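Local coordinates for protein Xaa-Pro dipeptidase (Pyrococcus horikoshii, PDB 1WY2) that probably splits dipeptides with a C-terminal proline and a nonpolar N-terminal residue, as a homodimeric cobalt-dependent metallopeptidase of the M24B family, at residues K7-I20 / F114-I126. Residues are numbered along the deposited sequence; the frame is centred on the assembly and turned at random.
Sequences KVKKIIEFMDKNSI and FKKVDDVIRDMRI
Phe-14 lays one ring face against Val-120 where two helices of the creatinase/prolidase N-terminal domain, 7-17 and 118-125, pack nearly antiparallel (146°) with axes 9.8 Å apart. With CG anti to the backbone N (chi1 -178°), the ring is carried to the start of helix 118-125, and Val-120 CG1 lies off-centre over that face, 4.0 Å from Phe-14 CG. Over the centre of the opposite face sits the amide nitrogen of Asn-18, ND2, itself bonded to Phe-14 O at 2.8 Å; the ring edge meets Lys-116 O. Toward the far end, Met-124 sets SD against CA and CB of Lys-7, and the bend at chi3 (-73°) turns CE onto Ile-11 CG1 (4.0 Å). The extended chain of Lys-10 runs past Met-124 in the reverse direction. Ile-11 also touches Val-23 on strand 22-25 of the domain's mixed sheet. Lys-115 NZ donates to Asn-18 O at 3.0 Å and to two waters, which in turn donate to Asn-18 OD1 and Ser-19 O, while its CD packs on Ile-20 CG1 (4.0 Å). An alanine here would probably leave Asn-18 O without its ammonium donor, unlink the two waters and open a gap beside Ile-20 CG1. A Schellman motif closes helix 7-17 at Ser-19, with Ile-20 N and Asn-18 N reaching Met-15 O from opposite faces of its plane.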
loop_
_atom_site.group_PDB
_atom_site.type_symbol
_atom_site.label_atom_id
_atom_site.label_comp_id
_atom_site.label_asym_id
_atom_site.label_seq_id
_atom_site.Cartn_x
_atom_site.Cartn_y
_atom_site.Cartn_z
ATOM N N LYS A 7 5.705 -3.679 25.770
ATOM C CA LYS A 7 6.019 -2.783 24.660
ATOM C C LYS A 7 5.593 -1.369 25.035
ATOM O O LYS A 7 6.313 -0.403 24.782
ATOM C CB LYS A 7 5.306 -3.245 23.388
ATOM C CG LYS A 7 5.822 -4.583 22.885
ATOM C CD LYS A 7 4.946 -5.154 21.786
ATOM C CE LYS A 7 5.503 -6.483 21.293
ATOM N NZ LYS A 7 4.635 -7.089 20.246
ATOM N N VAL A 8 4.421 -1.258 25.652
ATOM C CA VAL A 8 3.913 0.036 26.100
ATOM C C VAL A 8 4.863 0.595 27.161
ATOM O O VAL A 8 5.186 1.784 27.164
ATOM C CB VAL A 8 2.489 -0.105 26.705
ATOM C CG1 VAL A 8 2.073 1.191 27.388
ATOM C CG2 VAL A 8 1.495 -0.464 25.608
ATOM N N LYS A 9 5.326 -0.267 28.060
ATOM C CA LYS A 9 6.232 0.183 29.109
ATOM C C LYS A 9 7.575 0.652 28.571
ATOM O O LYS A 9 8.180 1.572 29.119
ATOM C CB LYS A 9 6.413 -0.919 30.153
ATOM C CG LYS A 9 5.215 -1.020 31.079
ATOM C CD LYS A 9 5.208 -2.305 31.882
ATOM C CE LYS A 9 4.022 -2.314 32.836
ATOM N NZ LYS A 9 3.691 -3.684 33.297
ATOM N N LYS A 10 8.043 0.033 27.492
ATOM C CA LYS A 10 9.307 0.453 26.900
ATOM C C LYS A 10 9.143 1.848 26.321
ATOM O O LYS A 10 10.068 2.661 26.357
ATOM C CB LYS A 10 9.747 -0.526 25.814
ATOM C CG LYS A 10 10.316 -1.815 26.387
ATOM C CD LYS A 10 10.883 -2.714 25.312
ATOM C CE LYS A 10 11.522 -3.954 25.925
ATOM N NZ LYS A 10 12.148 -4.817 24.883
ATOM N N ILE A 11 7.958 2.131 25.793
ATOM C CA ILE A 11 7.692 3.449 25.239
ATOM C C ILE A 11 7.598 4.458 26.382
ATOM O O ILE A 11 8.093 5.578 26.270
ATOM C CB ILE A 11 6.393 3.444 24.409
ATOM C CG1 ILE A 11 6.624 2.635 23.127
ATOM C CG2 ILE A 11 5.974 4.876 24.067
ATOM C CD1 ILE A 11 5.370 2.335 22.332
ATOM N N ILE A 12 6.972 4.060 27.488
ATOM C CA ILE A 12 6.855 4.960 28.633
ATOM C C ILE A 12 8.246 5.307 29.170
ATOM O O ILE A 12 8.493 6.443 29.586
ATOM C CB ILE A 12 5.999 4.329 29.758
ATOM C CG1 ILE A 12 4.532 4.279 29.315
ATOM C CG2 ILE A 12 6.150 5.129 31.051
ATOM C CD1 ILE A 12 3.621 3.500 30.241
ATOM N N GLU A 13 9.153 4.333 29.162
ATOM C CA GLU A 13 10.518 4.568 29.633
ATOM C C GLU A 13 11.161 5.642 28.761
ATOM O O GLU A 13 11.733 6.611 29.262
ATOM C CB GLU A 13 11.342 3.283 29.553
ATOM C CG GLU A 13 12.823 3.481 29.848
ATOM C CD GLU A 13 13.604 2.180 29.821
ATOM O OE1 GLU A 13 13.550 1.469 28.796
ATOM O OE2 GLU A 13 14.279 1.870 30.826
ATOM N N PHE A 14 11.057 5.459 27.448
ATOM C CA PHE A 14 11.613 6.409 26.495
ATOM C C PHE A 14 11.006 7.790 26.726
ATOM O O PHE A 14 11.712 8.798 26.696
ATOM C CB PHE A 14 11.330 5.938 25.065
ATOM C CG PHE A 14 11.912 6.829 24.001
ATOM C CD1 PHE A 14 11.173 7.882 23.476
ATOM C CD2 PHE A 14 13.202 6.615 23.528
ATOM C CE1 PHE A 14 11.712 8.715 22.490
ATOM C CE2 PHE A 14 13.751 7.443 22.545
ATOM C CZ PHE A 14 13.002 8.492 22.027
ATOM N N MET A 15 9.695 7.826 26.959
ATOM C CA MET A 15 8.990 9.080 27.207
ATOM C C MET A 15 9.580 9.851 28.381
ATOM O O MET A 15 9.871 11.042 28.266
ATOM C CB MET A 15 7.514 8.815 27.508
ATOM C CG MET A 15 6.674 8.440 26.312
ATOM S SD MET A 15 5.032 7.900 26.825
ATOM C CE MET A 15 4.524 9.282 27.800
ATOM N N ASP A 16 9.749 9.172 29.512
ATOM C CA ASP A 16 10.283 9.829 30.699
ATOM C C ASP A 16 11.695 10.347 30.495
ATOM O O ASP A 16 12.016 11.467 30.891
ATOM C CB ASP A 16 10.260 8.880 31.899
ATOM C CG ASP A 16 8.863 8.453 32.273
ATOM O OD1 ASP A 16 7.943 9.304 32.230
ATOM O OD2 ASP A 16 8.679 7.269 32.622
ATOM N N LYS A 17 12.534 9.534 29.867
ATOM C CA LYS A 17 13.921 9.913 29.631
ATOM C C LYS A 17 14.087 11.042 28.620
ATOM O O LYS A 17 15.121 11.708 28.594
ATOM C CB LYS A 17 14.717 8.690 29.177
ATOM C CG LYS A 17 14.758 7.586 30.217
ATOM C CD LYS A 17 15.610 6.418 29.762
ATOM C CE LYS A 17 15.703 5.355 30.843
ATOM N NZ LYS A 17 16.262 5.909 32.109
ATOM N N ASN A 18 13.067 11.262 27.795
ATOM C CA ASN A 18 13.122 12.305 26.775
ATOM C C ASN A 18 12.157 13.459 27.034
ATOM O O ASN A 18 11.877 14.259 26.142
ATOM C CB ASN A 18 12.853 11.691 25.397
ATOM C CG ASN A 18 14.011 10.840 24.905
ATOM O OD1 ASN A 18 14.944 11.342 24.274
ATOM N ND2 ASN A 18 13.968 9.549 25.210
ATOM N N SER A 19 11.657 13.541 28.263
ATOM C CA SER A 19 10.730 14.598 28.654
ATOM C C SER A 19 9.520 14.697 27.731
ATOM O O SER A 19 9.136 15.787 27.307
ATOM C CB SER A 19 11.457 15.947 28.696
ATOM O OG SER A 19 12.539 15.915 29.611
ATOM N N ILE A 20 8.925 13.550 27.419
ATOM C CA ILE A 20 7.746 13.506 26.563
ATOM C C ILE A 20 6.542 13.198 27.446
ATOM O O ILE A 20 6.594 12.294 28.278
ATOM C CB ILE A 20 7.883 12.414 25.480
ATOM C CG1 ILE A 20 9.032 12.771 24.533
ATOM C CG2 ILE A 20 6.569 12.267 24.728
ATOM C CD1 ILE A 20 9.355 11.692 23.516
ATOM N N PHE A 114 6.625 18.492 19.455
ATOM C CA PHE A 114 6.594 17.123 18.950
ATOM C C PHE A 114 8.009 16.566 18.986
ATOM O O PHE A 114 8.976 17.286 18.737
ATOM C CB PHE A 114 6.078 17.066 17.506
ATOM C CG PHE A 114 4.662 17.528 17.344
ATOM C CD1 PHE A 114 4.371 18.880 17.172
ATOM C CD2 PHE A 114 3.616 16.615 17.362
ATOM C CE1 PHE A 114 3.054 19.313 17.020
ATOM C CE2 PHE A 114 2.297 17.034 17.212
ATOM C CZ PHE A 114 2.015 18.388 17.040
ATOM N N LYS A 115 8.130 15.282 19.311
ATOM C CA LYS A 115 9.426 14.624 19.357
ATOM C C LYS A 115 9.306 13.254 18.709
ATOM O O LYS A 115 8.248 12.629 18.759
ATOM C CB LYS A 115 9.919 14.475 20.800
ATOM C CG LYS A 115 10.519 15.746 21.391
ATOM C CD LYS A 115 11.307 15.439 22.656
ATOM C CE LYS A 115 12.082 16.656 23.139
ATOM N NZ LYS A 115 12.958 16.326 24.299
ATOM N N LYS A 116 10.388 12.796 18.091
ATOM C CA LYS A 116 10.393 11.498 17.427
ATOM C C LYS A 116 10.507 10.357 18.431
ATOM O O LYS A 116 11.268 10.449 19.395
ATOM C CB LYS A 116 11.578 11.396 16.459
ATOM C CG LYS A 116 11.593 12.415 15.334
ATOM C CD LYS A 116 12.808 12.196 14.441
ATOM C CE LYS A 116 12.900 13.252 13.354
ATOM N NZ LYS A 116 13.046 14.621 13.921
ATOM N N VAL A 117 9.759 9.281 18.199
ATOM C CA VAL A 117 9.828 8.107 19.065
ATOM C C VAL A 117 10.309 6.918 18.239
ATOM O O VAL A 117 10.299 5.776 18.696
ATOM C CB VAL A 117 8.460 7.764 19.700
ATOM C CG1 VAL A 117 7.992 8.928 20.570
ATOM C CG2 VAL A 117 7.439 7.426 18.622
ATOM N N ASP A 118 10.744 7.213 17.018
ATOM C CA ASP A 118 11.249 6.213 16.080
ATOM C C ASP A 118 12.282 5.271 16.719
ATOM O O ASP A 118 12.244 4.057 16.511
ATOM C CB ASP A 118 11.878 6.943 14.881
ATOM C CG ASP A 118 12.229 6.015 13.733
ATOM O OD1 ASP A 118 11.304 5.507 13.070
ATOM O OD2 ASP A 118 13.434 5.799 13.486
ATOM N N ASP A 119 13.201 5.831 17.497
ATOM C CA ASP A 119 14.251 5.040 18.142
ATOM C C ASP A 119 13.754 3.885 19.010
ATOM O O ASP A 119 14.320 2.786 18.972
ATOM C CB ASP A 119 15.149 5.944 18.994
ATOM C CG ASP A 119 16.146 6.739 18.166
ATOM O OD1 ASP A 119 16.106 6.654 16.919
ATOM O OD2 ASP A 119 16.973 7.453 18.770
ATOM N N VAL A 120 12.718 4.126 19.809
ATOM C CA VAL A 120 12.212 3.067 20.675
ATOM C C VAL A 120 11.397 2.048 19.888
ATOM O O VAL A 120 11.435 0.854 20.187
ATOM C CB VAL A 120 11.390 3.637 21.870
ATOM C CG1 VAL A 120 10.120 4.314 21.385
ATOM C CG2 VAL A 120 11.084 2.522 22.862
ATOM N N ILE A 121 10.672 2.508 18.873
ATOM C CA ILE A 121 9.892 1.593 18.049
ATOM C C ILE A 121 10.883 0.681 17.330
ATOM O O ILE A 121 10.701 -0.535 17.268
ATOM C CB ILE A 121 9.041 2.353 17.006
ATOM C CG1 ILE A 121 8.016 3.239 17.722
ATOM C CG2 ILE A 121 8.338 1.361 16.083
ATOM C CD1 ILE A 121 7.098 2.488 18.667
ATOM N N ARG A 122 11.942 1.281 16.798
ATOM C CA ARG A 122 12.982 0.530 16.099
ATOM C C ARG A 122 13.663 -0.476 17.024
ATOM O O ARG A 122 13.806 -1.648 16.687
ATOM C CB ARG A 122 14.044 1.485 15.547
ATOM C CG ARG A 122 15.277 0.792 14.973
ATOM C CD ARG A 122 16.440 1.768 14.898
ATOM N NE ARG A 122 16.810 2.238 16.231
ATOM C CZ ARG A 122 17.681 3.214 16.468
ATOM N NH1 ARG A 122 18.276 3.836 15.458
ATOM N NH2 ARG A 122 17.960 3.565 17.717
ATOM N N ASP A 123 14.093 -0.011 18.191
ATOM C CA ASP A 123 14.777 -0.886 19.131
ATOM C C ASP A 123 13.970 -2.135 19.473
ATOM O O ASP A 123 14.542 -3.196 19.711
ATOM C CB ASP A 123 15.149 -0.112 20.402
ATOM C CG ASP A 123 16.317 0.845 20.184
ATOM O OD1 ASP A 123 16.859 0.890 19.057
ATOM O OD2 ASP A 123 16.696 1.555 21.139
ATOM N N MET A 124 12.647 -2.012 19.494
ATOM C CA MET A 124 11.795 -3.159 19.785
ATOM C C MET A 124 11.606 -4.062 18.568
ATOM O O MET A 124 11.892 -5.258 18.626
ATOM C CB MET A 124 10.418 -2.706 20.276
ATOM C CG MET A 124 10.418 -2.036 21.641
ATOM S SD MET A 124 8.734 -1.809 22.257
ATOM C CE MET A 124 8.169 -0.478 21.187
ATOM N N ARG A 125 11.147 -3.486 17.461
ATOM C CA ARG A 125 10.878 -4.269 16.258
ATOM C C ARG A 125 12.082 -4.880 15.543
ATOM O O ARG A 125 11.946 -5.906 14.880
ATOM C CB ARG A 125 10.062 -3.432 15.264
ATOM C CG ARG A 125 8.585 -3.285 15.652
ATOM C CD ARG A 125 7.834 -2.370 14.689
ATOM N NE ARG A 125 7.910 -2.846 13.311
ATOM C CZ ARG A 125 7.620 -2.103 12.248
ATOM N NH1 ARG A 125 7.226 -0.845 12.398
ATOM N NH2 ARG A 125 7.745 -2.614 11.029
ATOM N N ILE A 126 13.249 -4.264 15.691
ATOM C CA ILE A 126 14.461 -4.744 15.027
ATOM C C ILE A 126 14.955 -6.106 15.528
ATOM O O ILE A 126 15.694 -6.798 14.828
ATOM C CB ILE A 126 15.595 -3.695 15.144
ATOM C CG1 ILE A 126 16.646 -3.942 14.055
ATOM C CG2 ILE A 126 16.210 -3.742 16.536
ATOM C CD1 ILE A 126 17.645 -2.804 13.892
HETATM O O HOH W 1 14.603 13.958 23.352
HETATM O O HOH W 2 10.965 17.647 25.764
#